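Local coordinates for D-threo-3-hydroxyaspartate dehydratase (Delftia, PDB 3WQE), which catalyses the pyridoxal-phosphate-dependent deamination of D-threo-3-hydroxyaspartate to oxaloacetate and ammonia, and also dehydrates L-threo- and L-erythro-3-hydroxyaspartate and D-serine, at the pyridoxal-5'-phosphate and D-allothreonine site. Sequence-based numbering; all coordinates share one arbitrary frame. Chains: chain A/B, D-threo-3-hydroxyaspartate dehydratase.

The pyridoxal-5'-phosphate and D-allothreonine site. Residues chain A 51, 53, 94, 150-151, 182, 187, 226-229, 244-247; chain B 328-329. With PLP (pyridoxal-5'-phosphate), chain C; 2TL (D-allothreonine), chain D.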
# COMPACT_ATOMS: atom_id res chain seq x y z
N HIS A 51 2.30 6.17 19.07
CA HIS A 51 2.64 5.09 18.13
C HIS A 51 3.08 5.73 16.81
O HIS A 51 2.25 6.31 16.06
CB HIS A 51 1.43 4.19 17.92
CG HIS A 51 1.89 2.82 17.48
ND1 HIS A 51 2.97 2.67 16.62
CD2 HIS A 51 1.57 1.54 17.93
CE1 HIS A 51 3.25 1.36 16.49
NE2 HIS A 51 2.42 0.66 17.28
N LYS A 53 4.00 4.39 14.18
CA LYS A 53 3.77 3.63 12.90
C LYS A 53 2.87 4.45 11.94
O LYS A 53 2.88 4.14 10.76
CB LYS A 53 3.14 2.26 13.14
CG LYS A 53 1.67 2.30 13.52
CD LYS A 53 1.15 0.87 13.65
CE LYS A 53 -0.28 0.87 14.20
NZ LYS A 53 -1.13 1.77 13.42
N ALA A 94 5.70 -3.00 19.88
CA ALA A 94 4.45 -3.56 20.34
C ALA A 94 3.83 -4.53 19.33
O ALA A 94 2.65 -4.38 18.95
CB ALA A 94 3.44 -2.44 20.70
N HIS A 150 -10.03 -8.40 19.96
CA HIS A 150 -9.67 -7.87 18.64
C HIS A 150 -8.64 -8.73 17.92
O HIS A 150 -8.72 -8.88 16.71
CB HIS A 150 -9.05 -6.46 18.93
CG HIS A 150 -8.43 -5.82 17.78
ND1 HIS A 150 -9.15 -5.40 16.70
CD2 HIS A 150 -7.10 -5.43 17.56
CE1 HIS A 150 -8.29 -4.78 15.82
NE2 HIS A 150 -7.06 -4.80 16.35
N ARG A 151 -7.64 -9.21 18.63
CA ARG A 151 -6.28 -9.64 18.04
C ARG A 151 -5.40 -10.46 19.05
O ARG A 151 -5.85 -11.48 19.49
CB ARG A 151 -5.51 -8.48 17.48
CG ARG A 151 -4.27 -8.77 16.59
CD ARG A 151 -3.83 -7.46 15.97
NE ARG A 151 -3.11 -6.62 16.96
CZ ARG A 151 -2.89 -5.30 16.82
NH1 ARG A 151 -3.47 -4.66 15.70
NH2 ARG A 151 -2.11 -4.59 17.76
N HIS A 182 -4.48 -3.26 23.63
CA HIS A 182 -4.96 -2.35 22.62
C HIS A 182 -6.37 -2.74 22.25
O HIS A 182 -6.59 -3.86 21.74
CB HIS A 182 -4.06 -2.49 21.37
CG HIS A 182 -4.61 -1.82 20.16
ND1 HIS A 182 -4.74 -0.47 20.01
CD2 HIS A 182 -5.02 -2.40 18.91
CE1 HIS A 182 -5.21 -0.19 18.74
NE2 HIS A 182 -5.41 -1.39 18.11
N TYR A 187 -12.53 0.55 16.60
CA TYR A 187 -12.72 1.06 15.21
C TYR A 187 -14.08 0.66 14.67
O TYR A 187 -14.48 1.23 13.64
CB TYR A 187 -11.55 0.48 14.41
CG TYR A 187 -10.28 1.31 14.56
CD1 TYR A 187 -9.60 1.41 15.74
CD2 TYR A 187 -9.76 1.91 13.41
CE1 TYR A 187 -8.39 2.13 15.82
CE2 TYR A 187 -8.58 2.68 13.45
CZ TYR A 187 -7.90 2.76 14.69
OH TYR A 187 -6.76 3.54 14.71
N GLY A 226 -4.47 1.53 25.03
CA GLY A 226 -4.78 2.62 24.09
C GLY A 226 -5.14 2.22 22.66
O GLY A 226 -4.52 1.32 22.09
N SER A 227 -6.00 3.07 22.16
CA SER A 227 -6.20 3.28 20.72
C SER A 227 -6.59 4.71 20.62
O SER A 227 -6.96 5.31 21.65
CB SER A 227 -7.35 2.36 20.19
OG SER A 227 -8.64 2.70 20.74
N THR A 228 -6.56 5.30 19.45
CA THR A 228 -6.93 6.74 19.41
C THR A 228 -8.37 6.95 19.92
O THR A 228 -8.62 7.88 20.74
CB THR A 228 -6.68 7.40 18.02
OG1 THR A 228 -5.26 7.68 17.94
CG2 THR A 228 -7.47 8.68 17.85
N PRO A 229 -9.39 6.13 19.47
CA PRO A 229 -10.75 6.41 19.93
C PRO A 229 -10.94 6.19 21.45
O PRO A 229 -11.61 7.01 22.11
CB PRO A 229 -11.62 5.38 19.19
CG PRO A 229 -10.78 5.19 17.88
CD PRO A 229 -9.33 5.13 18.37
N ARG A 244 -1.11 4.59 24.67
CA ARG A 244 -0.51 4.58 23.32
C ARG A 244 -1.52 4.98 22.31
O ARG A 244 -2.66 4.47 22.35
CB ARG A 244 -0.03 3.19 22.95
CG ARG A 244 0.89 2.61 24.07
CD ARG A 244 1.44 1.22 23.65
NE ARG A 244 0.39 0.44 23.01
CZ ARG A 244 -0.65 -0.10 23.73
NH1 ARG A 244 -0.68 -0.15 25.09
NH2 ARG A 244 -1.69 -0.58 23.02
N ALA A 245 -1.20 6.00 21.51
CA ALA A 245 -2.14 6.39 20.43
C ALA A 245 -1.24 6.89 19.30
O ALA A 245 -0.16 7.50 19.56
CB ALA A 245 -3.06 7.54 20.87
N GLY A 246 -1.74 6.70 18.05
CA GLY A 246 -0.88 7.12 16.91
C GLY A 246 -1.66 7.85 15.82
O GLY A 246 -1.15 8.89 15.36
N VAL A 247 -2.83 7.29 15.39
CA VAL A 247 -3.41 7.94 14.19
C VAL A 247 -3.89 9.35 14.47
O VAL A 247 -4.00 10.15 13.54
CB VAL A 247 -4.50 7.03 13.60
CG1 VAL A 247 -5.81 7.00 14.47
CG2 VAL A 247 -4.81 7.46 12.14
N ASN B 328 -4.36 -6.44 10.31
CA ASN B 328 -4.09 -5.10 10.79
C ASN B 328 -2.72 -4.72 10.26
O ASN B 328 -2.20 -5.39 9.37
CB ASN B 328 -4.08 -5.10 12.31
CG ASN B 328 -5.53 -5.31 12.89
OD1 ASN B 328 -5.62 -5.67 13.96
ND2 ASN B 328 -6.57 -5.03 12.11
N GLN B 329 -2.18 -3.55 10.66
CA GLN B 329 -1.02 -3.04 9.91
C GLN B 329 0.18 -4.06 9.83
O GLN B 329 0.69 -4.26 8.68
CB GLN B 329 -0.59 -1.73 10.62
CG GLN B 329 0.40 -0.96 9.72
CD GLN B 329 0.54 0.46 10.14
OE1 GLN B 329 -0.47 1.10 10.48
NE2 GLN B 329 1.78 1.06 10.04
N1 PLP C . -1.01 0.13 20.23
C2 PLP C . -1.01 -0.93 19.41
C2A PLP C . -0.49 -2.26 19.93
C3 PLP C . -1.59 -0.90 18.08
O3 PLP C . -1.68 -2.05 17.37
C4 PLP C . -2.14 0.36 17.63
C4A PLP C . -2.86 0.47 16.30
C5 PLP C . -2.02 1.54 18.58
C6 PLP C . -1.46 1.35 19.89
C5A PLP C . -2.44 2.93 18.09
O4P PLP C . -3.85 2.99 17.83
P PLP C . -4.36 4.21 16.99
O1P PLP C . -3.96 5.40 17.77
O2P PLP C . -5.85 3.98 17.04
O3P PLP C . -3.75 4.13 15.64
N 2TL D . -3.15 -0.80 15.74
CA 2TL D . -3.95 -0.68 14.41
CB 2TL D . -5.35 -1.21 14.67
OG1 2TL D . -6.23 -0.52 15.50
CG2 2TL D . -5.47 -2.46 15.40
C 2TL D . -3.23 -1.66 13.53
O 2TL D . -2.56 -2.53 14.07
OXT 2TL D . -3.44 -1.59 12.36
O HOH W 1 -3.14 1.06 11.20
O HOH W 2 -0.99 4.32 15.04
O HOH W 3 -3.63 2.72 13.69
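Pyridoxal phosphate lies almost fully buried, its C4A joined to the amino nitrogen N of D-allothreonine as in an external aldimine. The A:His182 ring stacks nearly parallel over one face of the PLP pyridine ring (planes 11° apart, centroids 3.8 Å). Its ND1 bonds in plane to a carbonyl lone pair of A:Gly226, which fixes the imidazole's rotation and leaves NE2 2.9 Å from the ligand hydroxyl OG1. A:His51 meets the cofactor ring edge-to-face, its ND1 held by the backbone N of A:Lys53. At the pyridine nitrogen N1, A:Arg244 comes side-on and in plane, donating from NH2 at 3.0 Å and NE at 3.1 Å; this guanidinium would probably disfavour protonation of N1. A:Arg151, bent at chi3 (77°), sends NH2 straight to the phenolic O3 at 2.6 Å and NH1 to carboxylate atom O in a salt bridge, while B:Asn328 OD1 from the other chain of the deposited assembly steadies NH1. An alanine at A:Arg151 would remove all three ties and would probably loosen the ligand carboxylate. Backbone N of B:Gln329 holds the other carboxylate oxygen, OXT. Phosphate O2P accepts from A:Tyr187 OH and A:Thr228 N, O1P from A:Thr228 OG1 and the backbone N of A:Gly246 and A:Val247. A:Lys53, the Schiff-base lysine of the resting enzyme, is displaced, its NZ 3.6 Å from C4A and hydrogen-bonded to B:Gln329 OE1 from above the carbonyl plane. The site thus holds an amino acid on its cofactor, with A:Lys53 placed as the likely base for alpha-proton abstraction in dehydration.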